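Local coordinates for tail fiber protein (Acinetobacter phage AM24, PDB 5W5P) that probably recognises, and may depolymerise, the capsular polysaccharide of its Acinetobacter baumannii host as a trimeric tailspike, at residues 534-544 with 573-582; 450-458 with 613-623. All coordinates share one frame; numbering follows the deposited sequence.

Contact 1 of 2, residues 534-544 with 573-582; sequences DVYVAASLTGF and RVGTKYLLKL
The ring of Tyr578 is sandwiched. Val537 sits over the centre of one face in a CH-pi contact, with its CB 3.7 Å from the ring centroid, and its CG2 branch reaches on toward CE1. The opposite face is covered from within 573-582, by Arg573 CB, shifted toward the rim; of the two, Val537 alone comes across. At the edge of the ring, Arg573 NE gives the Tyr578 OH a hydrogen bond of 3.0 Å, nearly straight at 171°. The bend of the arginine chain at its third torsion (chi3 -102°) turns the guanidinium from the course of its extended first half, so that hydroxyl and a water both lie in its plane. The water accepts from Arg573 NH2 and, at 2.9 Å, from Val535 N, bridging the segments; the direct approach of Arg573 NH2 to Val535 O is too short to be trusted in detail.

Tyr578 OH receives a second, weak bond from Val537 N at 3.2 Å. Tyr536 CB packs beside this hydroxyl, but its own phenol leads elsewhere, to Val551 of the second subunit.

Farther along, contact becomes purely apolar. The small methyl of Ala539 leaves room for Leu580, Leu541 CD2 meets Leu582 CD2 at 4.2 Å, and Phe544 CE1 meets Leu582 CD1 at 4.1 Å. The classic beta bulge formed by Thr542 and Gly543 opposite Lys516 lets both Leu541 and Phe544 face inward. The axes of strands 535-544 and 577-582 approach to 8.7 Å and lie 12° from parallel, as in facing sheets of a beta-sandwich. The chemistry of the contact is divided: leucines, Ala539 and Phe544 make the apolar half, while at the other end Val537 covers a tyrosine whose hydroxyl oxygen finds polar partners beside apolar packing, which a plain hydrocarbon ring could not use.

Contact 2 of 2, residues 450-458 with 613-623; sequences RVTFDLSRK and GASVAGQIYPT
Asp454 OD2 lies against Tyr621 CB at 3.2 Å and is gripped by polar partners: a water 2.7 Å from Asp454 OD2, which lies between it and the carbonyl of Ile620 and can donate to either, and Arg438 of the third subunit, which forms a salt bridge. The other oxygen, Asp454 OD1, accepts the amide of Leu455 at 2.8 Å through its anti lone pair. With both oxygens engaged, rotation of the carboxylate is restrained, and the buried charge is probably stabilised by the arginine across the interface. Pro622 CD packs against this carboxylate, 3.6 Å from Asp454 CG; the compact proline ring then continues over the backbone of Leu455 to Ser456 CB.

The chain terminus follows. Lys458 NZ makes a long salt bridge, 3.6 Å, to the terminal Thr623 OXT. A bend at the last torsion of the lysine (chi4 80°) brings its ammonium there, while Lys458 CD rests against Thr623 OG1, whose own hydrogen bond goes to Glu475. Ser456 OG also approaches Thr623 O, but so closely that the detail of that bond is doubtful.

At the far end, Arg450 crosses Val616. The aliphatic part of the arginine does the touching, with CG 3.7 Å from Val616 CG1, and the same methyl lies over one face of the guanidinium, toward its rim. A water accepts from Arg450 NH1 at 2.8 Å and lies near the carbonyls of Gly613 and Ser615; Arg450 NH2 reaches Leu395 of the third subunit. Between the two ends, Thr452 turns its methyl onto Ala617, leaving its hydroxyl to Lys444 N of the third subunit. A C-terminal tail thus runs along Thr452, Asp454, Ser456 and Lys458, inward-facing residues of the strand outermost in its sheet within this chain, as part of a beta-sandwich built into a trimer.

In the fold
Contact 1 and contact 2 lie in the same C-terminal beta-sandwich, their centres 15 Å apart and their nearest atoms about 4 Å apart. They join the same two sheets. Within this chain, strands 535-546 and 451-461 form opposite margins of the five-stranded antiparallel sheet, while 577-582 and 621-622 both pair with strand 470-477 of the other. Glu475 on that shared strand hydrogen-bonds Thr623 of contact 2 and makes a weak, long ion pair with Lys577 of contact 1. Both contacts also touch the second subunit. The domain follows the long run of parallel strands, probably the beta-helix that commonly handles polysaccharide in tailspikes, so both contacts look structural.

Contact 1 of 2, residues 534-544 with 573-582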
loop_
_atom_site.group_PDB
_atom_site.type_symbol
_atom_site.label_atom_id
_atom_site.label_comp_id
_atom_site.label_asym_id
_atom_site.label_seq_id
_atom_site.Cartn_x
_atom_site.Cartn_y
_atom_site.Cartn_z
ATOM N N ASP A 534 12.323 -39.318 23.894
ATOM C CA ASP A 534 11.166 -40.026 23.364
ATOM C C ASP A 534 9.881 -39.452 23.946
ATOM O O ASP A 534 9.809 -39.123 25.132
ATOM C CB ASP A 534 11.255 -41.523 23.683
ATOM C CG ASP A 534 12.512 -42.173 23.127
ATOM O OD1 ASP A 534 13.108 -41.624 22.177
ATOM O OD2 ASP A 534 12.901 -43.243 23.640
ATOM N N VAL A 535 8.862 -39.325 23.101
ATOM C CA VAL A 535 7.533 -38.911 23.530
ATOM C C VAL A 535 6.540 -39.985 23.106
ATOM O O VAL A 535 6.675 -40.583 22.034
ATOM C CB VAL A 535 7.140 -37.535 22.956
ATOM C CG1 VAL A 535 7.928 -36.433 23.658
ATOM C CG2 VAL A 535 7.356 -37.499 21.450
ATOM N N TYR A 536 5.543 -40.225 23.947
ATOM C CA TYR A 536 4.643 -41.353 23.775
ATOM C C TYR A 536 3.244 -40.875 23.412
ATOM O O TYR A 536 2.833 -39.767 23.768
ATOM C CB TYR A 536 4.617 -42.206 25.045
ATOM C CG TYR A 536 6.004 -42.460 25.593
ATOM C CD1 TYR A 536 6.821 -43.441 25.037
ATOM C CD2 TYR A 536 6.507 -41.712 26.652
ATOM C CE1 TYR A 536 8.095 -43.678 25.525
ATOM C CE2 TYR A 536 7.783 -41.941 27.145
ATOM C CZ TYR A 536 8.572 -42.927 26.576
ATOM O OH TYR A 536 9.841 -43.169 27.056
ATOM N N VAL A 537 2.521 -41.729 22.688
ATOM C CA VAL A 537 1.194 -41.420 22.174
ATOM C C VAL A 537 0.207 -42.452 22.700
ATOM O O VAL A 537 0.498 -43.653 22.720
ATOM C CB VAL A 537 1.176 -41.395 20.631
ATOM C CG1 VAL A 537 -0.251 -41.269 20.109
ATOM C CG2 VAL A 537 2.053 -40.270 20.099
ATOM N N ALA A 538 -0.961 -41.977 23.127
ATOM C CA ALA A 538 -2.115 -42.820 23.399
ATOM C C ALA A 538 -3.256 -42.368 22.498
ATOM O O ALA A 538 -3.564 -41.174 22.435
ATOM C CB ALA A 538 -2.529 -42.747 24.869
ATOM N N ALA A 539 -3.865 -43.316 21.796
ATOM C CA ALA A 539 -4.932 -43.044 20.847
ATOM C C ALA A 539 -6.235 -43.688 21.307
ATOM O O ALA A 539 -6.241 -44.686 22.029
ATOM C CB ALA A 539 -4.571 -43.566 19.452
ATOM N N SER A 540 -7.345 -43.113 20.857
ATOM C CA SER A 540 -8.658 -43.659 21.167
ATOM C C SER A 540 -9.581 -43.416 19.985
ATOM O O SER A 540 -9.664 -42.293 19.484
ATOM C CB SER A 540 -9.229 -43.021 22.433
ATOM O OG SER A 540 -10.450 -43.629 22.801
ATOM N N LEU A 541 -10.264 -44.465 19.541
ATOM C CA LEU A 541 -11.227 -44.360 18.447
ATOM C C LEU A 541 -12.501 -43.725 18.993
ATOM O O LEU A 541 -13.294 -44.382 19.671
ATOM C CB LEU A 541 -11.503 -45.733 17.844
ATOM C CG LEU A 541 -12.434 -45.789 16.634
ATOM C CD1 LEU A 541 -11.821 -45.050 15.449
ATOM C CD2 LEU A 541 -12.766 -47.234 16.263
ATOM N N THR A 542 -12.700 -42.439 18.702
ATOM C CA THR A 542 -13.877 -41.727 19.184
ATOM C C THR A 542 -15.071 -41.853 18.251
ATOM O O THR A 542 -16.212 -41.700 18.696
ATOM C CB THR A 542 -13.564 -40.239 19.388
ATOM O OG1 THR A 542 -13.715 -39.532 18.147
ATOM C CG2 THR A 542 -12.149 -40.059 19.902
ATOM N N GLY A 543 -14.842 -42.115 16.970
ATOM C CA GLY A 543 -15.933 -42.206 16.020
ATOM C C GLY A 543 -15.534 -43.031 14.823
ATOM O O GLY A 543 -14.354 -43.112 14.466
ATOM N N PHE A 544 -16.530 -43.655 14.197
ATOM C CA PHE A 544 -16.292 -44.451 13.004
ATOM C C PHE A 544 -17.593 -44.569 12.226
ATOM O O PHE A 544 -18.662 -44.743 12.817
ATOM C CB PHE A 544 -15.748 -45.844 13.354
ATOM C CG PHE A 544 -15.524 -46.722 12.156
ATOM C CD1 PHE A 544 -14.352 -46.635 11.428
ATOM C CD2 PHE A 544 -16.488 -47.630 11.755
ATOM C CE1 PHE A 544 -14.144 -47.436 10.322
ATOM C CE2 PHE A 544 -16.287 -48.436 10.651
ATOM C CZ PHE A 544 -15.111 -48.337 9.933
ATOM N N ARG A 573 4.174 -48.628 18.206
ATOM C CA ARG A 573 5.296 -47.713 18.048
ATOM C C ARG A 573 6.404 -48.403 17.258
ATOM O O ARG A 573 6.872 -49.479 17.646
ATOM C CB ARG A 573 5.820 -47.239 19.403
ATOM C CG ARG A 573 7.127 -46.458 19.303
ATOM C CD ARG A 573 7.663 -46.050 20.669
ATOM N NE ARG A 573 7.386 -44.645 20.961
ATOM C CZ ARG A 573 8.264 -43.655 20.828
ATOM N NH1 ARG A 573 9.498 -43.898 20.409
ATOM N NH2 ARG A 573 7.908 -42.416 21.121
ATOM N N VAL A 574 6.811 -47.787 16.150
ATOM C CA VAL A 574 7.910 -48.269 15.321
ATOM C C VAL A 574 8.904 -47.125 15.192
ATOM O O VAL A 574 8.615 -46.113 14.538
ATOM C CB VAL A 574 7.434 -48.746 13.942
ATOM C CG1 VAL A 574 8.619 -49.180 13.091
ATOM C CG2 VAL A 574 6.439 -49.881 14.090
ATOM N N GLY A 575 10.076 -47.286 15.803
ATOM C CA GLY A 575 11.040 -46.209 15.891
ATOM C C GLY A 575 10.453 -45.037 16.646
ATOM O O GLY A 575 10.192 -45.135 17.848
ATOM N N THR A 576 10.234 -43.925 15.948
ATOM C CA THR A 576 9.520 -42.787 16.500
ATOM C C THR A 576 8.096 -42.687 15.974
ATOM O O THR A 576 7.344 -41.811 16.416
ATOM C CB THR A 576 10.276 -41.485 16.198
ATOM O OG1 THR A 576 10.637 -41.450 14.812
ATOM C CG2 THR A 576 11.533 -41.384 17.053
ATOM N N LYS A 577 7.705 -43.560 15.051
ATOM C CA LYS A 577 6.395 -43.493 14.428
ATOM C C LYS A 577 5.374 -44.313 15.210
ATOM O O LYS A 577 5.715 -45.167 16.032
ATOM C CB LYS A 577 6.458 -43.985 12.979
ATOM C CG LYS A 577 7.447 -43.225 12.116
ATOM C CD LYS A 577 7.548 -43.805 10.718
ATOM C CE LYS A 577 8.654 -43.128 9.926
ATOM N NZ LYS A 577 9.026 -43.915 8.720
ATOM N N TYR A 578 4.102 -44.038 14.934
ATOM C CA TYR A 578 2.992 -44.799 15.491
ATOM C C TYR A 578 2.104 -45.242 14.340
ATOM O O TYR A 578 1.652 -44.412 13.546
ATOM C CB TYR A 578 2.202 -43.971 16.508
ATOM C CG TYR A 578 2.804 -44.008 17.897
ATOM C CD1 TYR A 578 3.802 -43.115 18.261
ATOM C CD2 TYR A 578 2.381 -44.942 18.840
ATOM C CE1 TYR A 578 4.363 -43.144 19.522
ATOM C CE2 TYR A 578 2.939 -44.981 20.108
ATOM C CZ TYR A 578 3.930 -44.077 20.440
ATOM O OH TYR A 578 4.496 -44.091 21.694
ATOM N N LEU A 579 1.880 -46.549 14.238
ATOM C CA LEU A 579 0.989 -47.112 13.234
ATOM C C LEU A 579 -0.392 -47.289 13.853
ATOM O O LEU A 579 -0.545 -48.028 14.830
ATOM C CB LEU A 579 1.519 -48.453 12.723
ATOM C CG LEU A 579 3.012 -48.593 12.412
ATOM C CD1 LEU A 579 3.311 -50.005 11.933
ATOM C CD2 LEU A 579 3.458 -47.575 11.376
ATOM N N LEU A 580 -1.387 -46.610 13.294
ATOM C CA LEU A 580 -2.769 -46.777 13.727
ATOM C C LEU A 580 -3.427 -47.861 12.882
ATOM O O LEU A 580 -3.286 -47.871 11.655
ATOM C CB LEU A 580 -3.534 -45.459 13.613
ATOM C CG LEU A 580 -3.089 -44.346 14.569
ATOM C CD1 LEU A 580 -2.032 -43.466 13.915
ATOM C CD2 LEU A 580 -4.274 -43.510 15.025
ATOM N N LYS A 581 -4.126 -48.784 13.541
ATOM C CA LYS A 581 -4.673 -49.956 12.874
ATOM C C LYS A 581 -6.106 -50.208 13.321
ATOM O O LYS A 581 -6.472 -49.943 14.470
ATOM C CB LYS A 581 -3.835 -51.209 13.153
ATOM C CG LYS A 581 -2.335 -50.986 13.193
ATOM C CD LYS A 581 -1.635 -52.239 13.678
ATOM C CE LYS A 581 -0.133 -52.096 13.620
ATOM N NZ LYS A 581 0.519 -53.399 13.925
ATOM N N LEU A 582 -6.908 -50.741 12.401
ATOM C CA LEU A 582 -8.285 -51.124 12.673
ATOM C C LEU A 582 -8.477 -52.610 12.398
ATOM O O LEU A 582 -7.874 -53.172 11.478
ATOM C CB LEU A 582 -9.270 -50.305 11.829
ATOM C CG LEU A 582 -9.311 -48.807 12.130
ATOM C CD1 LEU A 582 -10.181 -48.074 11.120
ATOM C CD2 LEU A 582 -9.798 -48.558 13.551
HETATM O O HOH W 1 9.597 -39.910 20.310
#

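Contact 2 of 2, residues 450-458 with 613-623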
loop_
_atom_site.group_PDB
_atom_site.type_symbol
_atom_site.label_atom_id
_atom_site.label_comp_id
_atom_site.label_asym_id
_atom_site.label_seq_id
_atom_site.Cartn_x
_atom_site.Cartn_y
_atom_site.Cartn_z
ATOM N N ARG A 450 -3.574 -21.331 19.336
ATOM C CA ARG A 450 -2.505 -22.326 19.257
ATOM C C ARG A 450 -2.999 -23.644 18.664
ATOM O O ARG A 450 -2.515 -24.720 19.027
ATOM C CB ARG A 450 -1.854 -22.553 20.629
ATOM C CG ARG A 450 -1.097 -21.342 21.153
ATOM C CD ARG A 450 -0.995 -21.358 22.664
ATOM N NE ARG A 450 -0.606 -20.056 23.191
ATOM C CZ ARG A 450 0.466 -19.841 23.948
ATOM N NH1 ARG A 450 1.267 -20.843 24.282
ATOM N NH2 ARG A 450 0.737 -18.615 24.374
ATOM N N VAL A 451 -3.966 -23.567 17.751
ATOM C CA VAL A 451 -4.476 -24.725 17.026
ATOM C C VAL A 451 -3.857 -24.726 15.638
ATOM O O VAL A 451 -3.859 -23.695 14.949
ATOM C CB VAL A 451 -6.011 -24.694 16.944
ATOM C CG1 VAL A 451 -6.523 -25.813 16.055
ATOM C CG2 VAL A 451 -6.628 -24.783 18.339
ATOM N N THR A 452 -3.318 -25.874 15.225
ATOM C CA THR A 452 -2.683 -26.010 13.921
ATOM C C THR A 452 -3.197 -27.263 13.226
ATOM O O THR A 452 -3.517 -28.268 13.870
ATOM C CB THR A 452 -1.142 -26.055 14.033
ATOM O OG1 THR A 452 -0.562 -26.254 12.736
ATOM C CG2 THR A 452 -0.695 -27.178 14.962
ATOM N N PHE A 453 -3.276 -27.192 11.900
ATOM C CA PHE A 453 -3.822 -28.264 11.084
ATOM C C PHE A 453 -2.723 -28.910 10.251
ATOM O O PHE A 453 -1.784 -28.244 9.805
ATOM C CB PHE A 453 -4.934 -27.748 10.165
ATOM C CG PHE A 453 -6.200 -27.414 10.888
ATOM C CD1 PHE A 453 -6.302 -26.249 11.629
ATOM C CD2 PHE A 453 -7.289 -28.269 10.837
ATOM C CE1 PHE A 453 -7.465 -25.940 12.304
ATOM C CE2 PHE A 453 -8.464 -27.964 11.511
ATOM C CZ PHE A 453 -8.551 -26.798 12.245
ATOM N N ASP A 454 -2.845 -30.220 10.061
ATOM C CA ASP A 454 -1.899 -30.976 9.257
ATOM C C ASP A 454 -2.671 -31.984 8.424
ATOM O O ASP A 454 -3.859 -32.224 8.648
ATOM C CB ASP A 454 -0.850 -31.684 10.121
ATOM C CG ASP A 454 0.518 -31.703 9.472
ATOM O OD1 ASP A 454 0.586 -31.823 8.231
ATOM O OD2 ASP A 454 1.522 -31.598 10.203
ATOM N N LEU A 455 -1.985 -32.579 7.455
ATOM C CA LEU A 455 -2.647 -33.470 6.516
ATOM C C LEU A 455 -1.599 -34.274 5.760
ATOM O O LEU A 455 -0.450 -33.845 5.617
ATOM C CB LEU A 455 -3.546 -32.692 5.542
ATOM C CG LEU A 455 -2.920 -31.944 4.360
ATOM C CD1 LEU A 455 -3.988 -31.568 3.340
ATOM C CD2 LEU A 455 -2.182 -30.705 4.831
ATOM N N SER A 456 -2.008 -35.452 5.294
ATOM C CA SER A 456 -1.132 -36.311 4.513
ATOM C C SER A 456 -1.976 -37.341 3.778
ATOM O O SER A 456 -3.088 -37.668 4.193
ATOM C CB SER A 456 -0.090 -37.006 5.394
ATOM O OG SER A 456 -0.530 -38.301 5.771
ATOM N N ARG A 457 -1.432 -37.842 2.672
ATOM C CA ARG A 457 -2.007 -38.971 1.952
ATOM C C ARG A 457 -0.966 -40.080 1.911
ATOM O O ARG A 457 0.186 -39.842 1.533
ATOM C CB ARG A 457 -2.447 -38.581 0.534
ATOM C CG ARG A 457 -3.797 -37.855 0.482
ATOM C CD ARG A 457 -4.172 -37.400 -0.935
ATOM N NE ARG A 457 -3.196 -36.476 -1.520
ATOM C CZ ARG A 457 -3.478 -35.554 -2.441
ATOM N NH1 ARG A 457 -4.716 -35.408 -2.896
ATOM N NH2 ARG A 457 -2.518 -34.771 -2.914
ATOM N N LYS A 458 -1.367 -41.279 2.332
ATOM C CA LYS A 458 -0.480 -42.431 2.374
ATOM C C LYS A 458 -1.243 -43.667 1.921
ATOM O O LYS A 458 -2.405 -43.864 2.291
ATOM C CB LYS A 458 0.100 -42.655 3.781
ATOM C CG LYS A 458 1.192 -43.716 3.830
ATOM C CD LYS A 458 1.968 -43.688 5.135
ATOM C CE LYS A 458 3.362 -44.267 4.949
ATOM N NZ LYS A 458 4.271 -43.246 4.344
ATOM N N GLY A 613 4.370 -25.163 28.025
ATOM C CA GLY A 613 5.375 -24.310 27.441
ATOM C C GLY A 613 4.786 -23.292 26.484
ATOM O O GLY A 613 3.579 -23.042 26.451
ATOM N N ALA A 614 5.672 -22.702 25.685
ATOM C CA ALA A 614 5.290 -21.669 24.737
ATOM C C ALA A 614 5.003 -22.224 23.349
ATOM O O ALA A 614 5.086 -21.482 22.367
ATOM C CB ALA A 614 6.376 -20.591 24.662
ATOM N N SER A 615 4.650 -23.501 23.247
ATOM C CA SER A 615 4.397 -24.102 21.945
ATOM C C SER A 615 3.118 -23.534 21.339
ATOM O O SER A 615 2.064 -23.518 21.983
ATOM C CB SER A 615 4.293 -25.622 22.070
ATOM O OG SER A 615 3.920 -26.212 20.834
ATOM N N VAL A 616 3.214 -23.060 20.099
ATOM C CA VAL A 616 2.043 -22.609 19.361
ATOM C C VAL A 616 1.630 -23.587 18.267
ATOM O O VAL A 616 0.477 -23.524 17.811
ATOM C CB VAL A 616 2.256 -21.199 18.771
ATOM C CG1 VAL A 616 2.201 -20.153 19.878
ATOM C CG2 VAL A 616 3.576 -21.124 18.022
ATOM N N ALA A 617 2.516 -24.489 17.842
ATOM C CA ALA A 617 2.187 -25.517 16.856
ATOM C C ALA A 617 2.783 -26.848 17.301
ATOM O O ALA A 617 4.004 -27.033 17.247
ATOM C CB ALA A 617 2.700 -25.135 15.469
ATOM N N GLY A 618 1.928 -27.783 17.717
ATOM C CA GLY A 618 2.377 -29.125 18.034
ATOM C C GLY A 618 3.014 -29.827 16.849
ATOM O O GLY A 618 2.472 -29.819 15.741
ATOM N N GLN A 619 4.165 -30.455 17.070
ATOM C CA GLN A 619 4.961 -31.005 15.983
ATOM C C GLN A 619 4.630 -32.468 15.668
ATOM O O GLN A 619 5.410 -33.131 14.975
ATOM C CB GLN A 619 6.451 -30.846 16.297
ATOM C CG GLN A 619 6.949 -29.407 16.198
ATOM C CD GLN A 619 6.499 -28.708 14.919
ATOM O OE1 GLN A 619 7.048 -28.940 13.836
ATOM N NE2 GLN A 619 5.500 -27.845 15.043
ATOM N N ILE A 620 3.505 -32.988 16.168
ATOM C CA ILE A 620 2.986 -34.253 15.656
ATOM C C ILE A 620 2.433 -34.023 14.254
ATOM O O ILE A 620 1.875 -32.957 13.954
ATOM C CB ILE A 620 1.913 -34.832 16.598
ATOM C CG1 ILE A 620 1.561 -36.269 16.203
ATOM C CG2 ILE A 620 0.653 -33.971 16.600
ATOM C CD1 ILE A 620 2.488 -37.305 16.805
ATOM N N TYR A 621 2.601 -35.011 13.376
ATOM C CA TYR A 621 2.181 -34.851 11.989
ATOM C C TYR A 621 1.930 -36.221 11.381
ATOM O O TYR A 621 2.550 -37.204 11.803
ATOM C CB TYR A 621 3.236 -34.086 11.169
ATOM C CG TYR A 621 4.548 -34.818 10.992
ATOM C CD1 TYR A 621 5.536 -34.746 11.962
ATOM C CD2 TYR A 621 4.801 -35.576 9.855
ATOM C CE1 TYR A 621 6.740 -35.406 11.808
ATOM C CE2 TYR A 621 6.002 -36.248 9.694
ATOM C CZ TYR A 621 6.969 -36.156 10.674
ATOM O OH TYR A 621 8.170 -36.814 10.522
ATOM N N PRO A 622 1.037 -36.320 10.394
ATOM C CA PRO A 622 0.821 -37.596 9.706
ATOM C C PRO A 622 1.803 -37.779 8.561
ATOM O O PRO A 622 2.168 -36.833 7.862
ATOM C CB PRO A 622 -0.616 -37.459 9.188
ATOM C CG PRO A 622 -0.756 -35.990 8.912
ATOM C CD PRO A 622 0.143 -35.262 9.888
ATOM N N THR A 623 2.237 -39.021 8.372
ATOM C CA THR A 623 3.225 -39.335 7.343
ATOM C C THR A 623 2.555 -39.717 6.031
ATOM O O THR A 623 1.336 -39.866 5.965
ATOM C CB THR A 623 4.148 -40.479 7.777
ATOM O OG1 THR A 623 3.429 -41.717 7.725
ATOM C CG2 THR A 623 4.649 -40.247 9.188
ATOM O OXT THR A 623 3.222 -39.882 5.010
HETATM O O HOH W 2 1.478 -23.671 24.523
HETATM O O HOH W 3 3.152 -19.826 26.868
HETATM O O HOH W 4 2.230 -30.870 12.754
#